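PDB 6YGA: N-alpha-acetyltransferase 35, NatC auxiliary subunit from Saccharomyces cerevisiae, which serves as the auxiliary subunit of the NatC N-terminal acetyltransferase, which acetylates the N-terminal methionine of the L-A virus Gag protein. Local coordinates for residues L247-N258 with Y297-K308. Sequence-based numbering, arbitrary orientation.
Sequences LDELIENANSVN and YSGFITLANDVK
Asn258 and Tyr297 are joined by a hydrogen bond in which the backbone N of Tyr297 donates to the side-chain OD1 of Asn258 at 2.8 Å. The N-H points at its acceptor with an angle of 162° and meets a lone pair in the plane of the amide, so the bond is nearly straight and the carboxamide is tied to the backbone at the N-terminal side of segment 297-308. A salt bridge marks the other end of the interface: Lys308 NZ lies 3.0 Å from Asp248 OD1, approaching nearly end-on to that C-O bond. The lysine chain bends at chi3, which turns its amine toward the carboxylate after CG has run past Leu247 CD1 at 3.6 Å.

Between these two polar ties the helices pack antiparallel, their axes 8.6 Å apart at an angle of 163°. The small side chains of Ala254 and Ala304 are consistent with this close approach. Ala304 CB meets Ile251 CG1 at 3.6 Å and also touches Leu250 CD2, while Ala254 CB rests against Ile301 CG1, the CB of Phe300 and the carbonyl O of Tyr297. Val257 makes a CH-pi contact: CG1, the branch anti to the backbone N, is the one laid over the Tyr297 ring, 3.8 Å from its centroid and 18° off its normal. Phe300 CE2 lies over the opposite face of that ring, near the rim. Tyr297 OH hydrogen-bonds to Asp94.

Helix 85-104 packs against both aromatic residues through Leu97, and helix 215-231 reaches Val257 through His222. Farther along, Val307 touches Leu342 of helix 337-347, so the antiparallel pair sits among three further helices of this largely helical subunit.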
loop_
_atom_site.group_PDB
_atom_site.type_symbol
_atom_site.label_atom_id
_atom_site.label_comp_id
_atom_site.label_asym_id
_atom_site.label_seq_id
_atom_site.Cartn_x
_atom_site.Cartn_y
_atom_site.Cartn_z
ATOM N N LEU B 247 -8.663 -7.199 -25.747
ATOM C CA LEU B 247 -9.244 -6.552 -24.576
ATOM C C LEU B 247 -10.746 -6.367 -24.741
ATOM O O LEU B 247 -11.502 -6.507 -23.773
ATOM C CB LEU B 247 -8.564 -5.209 -24.320
ATOM C CG LEU B 247 -7.110 -5.319 -23.864
ATOM C CD1 LEU B 247 -6.421 -3.965 -23.908
ATOM C CD2 LEU B 247 -7.044 -5.916 -22.468
ATOM N N ASP B 248 -11.196 -6.044 -25.957
ATOM C CA ASP B 248 -12.632 -5.930 -26.199
ATOM C C ASP B 248 -13.309 -7.295 -26.129
ATOM O O ASP B 248 -14.414 -7.416 -25.590
ATOM C CB ASP B 248 -12.899 -5.267 -27.553
ATOM C CG ASP B 248 -12.545 -3.782 -27.572
ATOM O OD1 ASP B 248 -12.621 -3.122 -26.514
ATOM O OD2 ASP B 248 -12.203 -3.271 -28.661
ATOM N N GLU B 249 -12.662 -8.335 -26.666
ATOM C CA GLU B 249 -13.217 -9.682 -26.564
ATOM C C GLU B 249 -13.323 -10.123 -25.111
ATOM O O GLU B 249 -14.283 -10.802 -24.728
ATOM C CB GLU B 249 -12.360 -10.673 -27.353
ATOM C CG GLU B 249 -12.273 -10.390 -28.837
ATOM C CD GLU B 249 -11.322 -11.330 -29.546
ATOM O OE1 GLU B 249 -11.154 -12.474 -29.071
ATOM O OE2 GLU B 249 -10.736 -10.923 -30.570
ATOM N N LEU B 250 -12.341 -9.748 -24.288
ATOM C CA LEU B 250 -12.390 -10.095 -22.873
ATOM C C LEU B 250 -13.602 -9.469 -22.197
ATOM O O LEU B 250 -14.231 -10.091 -21.333
ATOM C CB LEU B 250 -11.098 -9.655 -22.185
ATOM C CG LEU B 250 -11.015 -9.850 -20.670
ATOM C CD1 LEU B 250 -11.217 -11.312 -20.303
ATOM C CD2 LEU B 250 -9.684 -9.338 -20.140
ATOM N N ILE B 251 -13.950 -8.242 -22.586
ATOM C CA ILE B 251 -15.113 -7.572 -22.012
ATOM C C ILE B 251 -16.400 -8.247 -22.475
ATOM O O ILE B 251 -17.304 -8.510 -21.673
ATOM C CB ILE B 251 -15.096 -6.075 -22.373
ATOM C CG1 ILE B 251 -13.925 -5.371 -21.685
ATOM C CG2 ILE B 251 -16.415 -5.415 -22.001
ATOM C CD1 ILE B 251 -13.662 -3.963 -22.190
ATOM N N GLU B 252 -16.502 -8.536 -23.776
ATOM C CA GLU B 252 -17.711 -9.157 -24.310
ATOM C C GLU B 252 -17.964 -10.512 -23.665
ATOM O O GLU B 252 -19.088 -10.814 -23.245
ATOM C CB GLU B 252 -17.599 -9.304 -25.828
ATOM C CG GLU B 252 -17.415 -7.994 -26.571
ATOM C CD GLU B 252 -16.961 -8.201 -28.002
ATOM O OE1 GLU B 252 -16.723 -9.366 -28.385
ATOM O OE2 GLU B 252 -16.836 -7.201 -28.739
ATOM N N ASN B 253 -16.926 -11.344 -23.576
ATOM C CA ASN B 253 -17.101 -12.685 -23.028
ATOM C C ASN B 253 -17.396 -12.641 -21.535
ATOM O O ASN B 253 -18.178 -13.455 -21.031
ATOM C CB ASN B 253 -15.865 -13.532 -23.313
ATOM C CG ASN B 253 -15.726 -13.874 -24.780
ATOM O OD1 ASN B 253 -15.961 -13.034 -25.648
ATOM N ND2 ASN B 253 -15.366 -15.115 -25.066
ATOM N N ALA B 254 -16.787 -11.700 -20.811
ATOM C CA ALA B 254 -17.098 -11.560 -19.393
ATOM C C ALA B 254 -18.545 -11.126 -19.190
ATOM O O ALA B 254 -19.207 -11.572 -18.247
ATOM C CB ALA B 254 -16.138 -10.569 -18.735
ATOM N N ASN B 255 -19.055 -10.263 -20.073
ATOM C CA ASN B 255 -20.449 -9.840 -19.972
ATOM C C ASN B 255 -21.403 -10.988 -20.278
ATOM O O ASN B 255 -22.445 -11.125 -19.627
ATOM C CB ASN B 255 -20.716 -8.663 -20.912
ATOM C CG ASN B 255 -20.419 -7.321 -20.268
ATOM O OD1 ASN B 255 -20.687 -7.115 -19.084
ATOM N ND2 ASN B 255 -19.865 -6.400 -21.047
ATOM N N SER B 256 -21.069 -11.821 -21.268
ATOM C CA SER B 256 -21.942 -12.938 -21.614
ATOM C C SER B 256 -22.011 -13.953 -20.480
ATOM O O SER B 256 -23.079 -14.509 -20.201
ATOM C CB SER B 256 -21.460 -13.602 -22.904
ATOM O OG SER B 256 -21.423 -12.673 -23.973
ATOM N N VAL B 257 -20.884 -14.198 -19.807
ATOM C CA VAL B 257 -20.865 -15.152 -18.704
ATOM C C VAL B 257 -21.703 -14.641 -17.538
ATOM O O VAL B 257 -22.402 -15.414 -16.873
ATOM C CB VAL B 257 -19.413 -15.446 -18.281
ATOM C CG1 VAL B 257 -19.378 -16.310 -17.035
ATOM C CG2 VAL B 257 -18.672 -16.135 -19.409
ATOM N N ASN B 258 -21.664 -13.329 -17.283
ATOM C CA ASN B 258 -22.420 -12.775 -16.162
ATOM C C ASN B 258 -23.918 -13.016 -16.321
ATOM O O ASN B 258 -24.613 -13.313 -15.342
ATOM C CB ASN B 258 -22.125 -11.282 -16.011
ATOM C CG ASN B 258 -20.756 -11.017 -15.405
ATOM O OD1 ASN B 258 -20.201 -11.864 -14.703
ATOM N ND2 ASN B 258 -20.208 -9.836 -15.671
ATOM N N TYR B 297 -17.895 -12.366 -13.170
ATOM C CA TYR B 297 -16.679 -12.069 -13.913
ATOM C C TYR B 297 -16.480 -10.575 -14.138
ATOM O O TYR B 297 -15.724 -10.190 -15.037
ATOM C CB TYR B 297 -16.681 -12.793 -15.260
ATOM C CG TYR B 297 -16.381 -14.273 -15.200
ATOM C CD1 TYR B 297 -16.468 -14.982 -14.008
ATOM C CD2 TYR B 297 -16.002 -14.961 -16.342
ATOM C CE1 TYR B 297 -16.192 -16.336 -13.963
ATOM C CE2 TYR B 297 -15.724 -16.308 -16.308
ATOM C CZ TYR B 297 -15.820 -16.992 -15.119
ATOM O OH TYR B 297 -15.540 -18.338 -15.096
ATOM N N SER B 298 -17.143 -9.725 -13.349
ATOM C CA SER B 298 -17.009 -8.282 -13.530
ATOM C C SER B 298 -15.583 -7.795 -13.313
ATOM O O SER B 298 -15.214 -6.739 -13.840
ATOM C CB SER B 298 -17.960 -7.539 -12.590
ATOM O OG SER B 298 -19.300 -7.623 -13.045
ATOM N N GLY B 299 -14.773 -8.535 -12.554
ATOM C CA GLY B 299 -13.394 -8.129 -12.345
ATOM C C GLY B 299 -12.572 -8.128 -13.617
ATOM O O GLY B 299 -11.633 -7.337 -13.754
ATOM N N PHE B 300 -12.906 -9.010 -14.562
ATOM C CA PHE B 300 -12.211 -9.016 -15.845
ATOM C C PHE B 300 -12.507 -7.748 -16.634
ATOM O O PHE B 300 -11.644 -7.247 -17.365
ATOM C CB PHE B 300 -12.604 -10.256 -16.651
ATOM C CG PHE B 300 -12.018 -11.537 -16.125
ATOM C CD1 PHE B 300 -10.665 -11.632 -15.837
ATOM C CD2 PHE B 300 -12.822 -12.645 -15.917
ATOM C CE1 PHE B 300 -10.124 -12.813 -15.356
ATOM C CE2 PHE B 300 -12.286 -13.827 -15.435
ATOM C CZ PHE B 300 -10.937 -13.910 -15.153
ATOM N N ILE B 301 -13.723 -7.215 -16.496
ATOM C CA ILE B 301 -14.080 -5.973 -17.176
ATOM C C ILE B 301 -13.247 -4.818 -16.635
ATOM O O ILE B 301 -12.708 -4.006 -17.397
ATOM C CB ILE B 301 -15.587 -5.698 -17.030
ATOM C CG1 ILE B 301 -16.405 -6.857 -17.607
ATOM C CG2 ILE B 301 -15.963 -4.393 -17.712
ATOM C CD1 ILE B 301 -17.906 -6.703 -17.428
ATOM N N THR B 302 -13.131 -4.729 -15.307
ATOM C CA THR B 302 -12.296 -3.698 -14.697
ATOM C C THR B 302 -10.849 -3.826 -15.154
ATOM O O THR B 302 -10.191 -2.822 -15.450
ATOM C CB THR B 302 -12.391 -3.784 -13.172
ATOM O OG1 THR B 302 -13.754 -3.613 -12.766
ATOM C CG2 THR B 302 -11.539 -2.708 -12.519
ATOM N N LEU B 303 -10.341 -5.058 -15.230
ATOM C CA LEU B 303 -8.972 -5.267 -15.688
ATOM C C LEU B 303 -8.795 -4.815 -17.131
ATOM O O LEU B 303 -7.798 -4.167 -17.469
ATOM C CB LEU B 303 -8.592 -6.739 -15.542
ATOM C CG LEU B 303 -7.322 -7.172 -16.272
ATOM C CD1 LEU B 303 -6.094 -6.523 -15.652
ATOM C CD2 LEU B 303 -7.204 -8.686 -16.266
ATOM N N ALA B 304 -9.756 -5.142 -17.996
ATOM C CA ALA B 304 -9.609 -4.823 -19.412
ATOM C C ALA B 304 -9.660 -3.320 -19.657
ATOM O O ALA B 304 -8.869 -2.791 -20.445
ATOM C CB ALA B 304 -10.686 -5.538 -20.225
ATOM N N ASN B 305 -10.583 -2.614 -18.997
ATOM C CA ASN B 305 -10.689 -1.174 -19.216
ATOM C C ASN B 305 -9.486 -0.434 -18.645
ATOM O O ASN B 305 -9.038 0.564 -19.220
ATOM C CB ASN B 305 -11.985 -0.636 -18.610
ATOM C CG ASN B 305 -13.209 -1.031 -19.408
ATOM O OD1 ASN B 305 -14.181 -1.550 -18.858
ATOM N ND2 ASN B 305 -13.167 -0.793 -20.715
ATOM N N ASP B 306 -8.951 -0.904 -17.516
ATOM C CA ASP B 306 -7.785 -0.251 -16.930
ATOM C C ASP B 306 -6.564 -0.388 -17.830
ATOM O O ASP B 306 -5.790 0.564 -17.989
ATOM C CB ASP B 306 -7.507 -0.831 -15.542
ATOM C CG ASP B 306 -8.540 -0.404 -14.515
ATOM O OD1 ASP B 306 -9.480 0.330 -14.888
ATOM O OD2 ASP B 306 -8.414 -0.795 -13.336
ATOM N N VAL B 307 -6.377 -1.564 -18.433
ATOM C CA VAL B 307 -5.274 -1.752 -19.368
ATOM C C VAL B 307 -5.494 -0.918 -20.626
ATOM O O VAL B 307 -4.551 -0.329 -21.167
ATOM C CB VAL B 307 -5.101 -3.247 -19.693
ATOM C CG1 VAL B 307 -4.120 -3.443 -20.842
ATOM C CG2 VAL B 307 -4.628 -4.006 -18.459
ATOM N N LYS B 308 -6.741 -0.846 -21.103
ATOM C CA LYS B 308 -7.043 -0.002 -22.257
ATOM C C LYS B 308 -6.681 1.452 -21.987
ATOM O O LYS B 308 -6.206 2.159 -22.883
ATOM C CB LYS B 308 -8.521 -0.124 -22.631
ATOM C CG LYS B 308 -8.885 -1.437 -23.306
ATOM C CD LYS B 308 -10.376 -1.529 -23.594
ATOM C CE LYS B 308 -10.808 -0.483 -24.606
ATOM N NZ LYS B 308 -12.264 -0.572 -24.916
#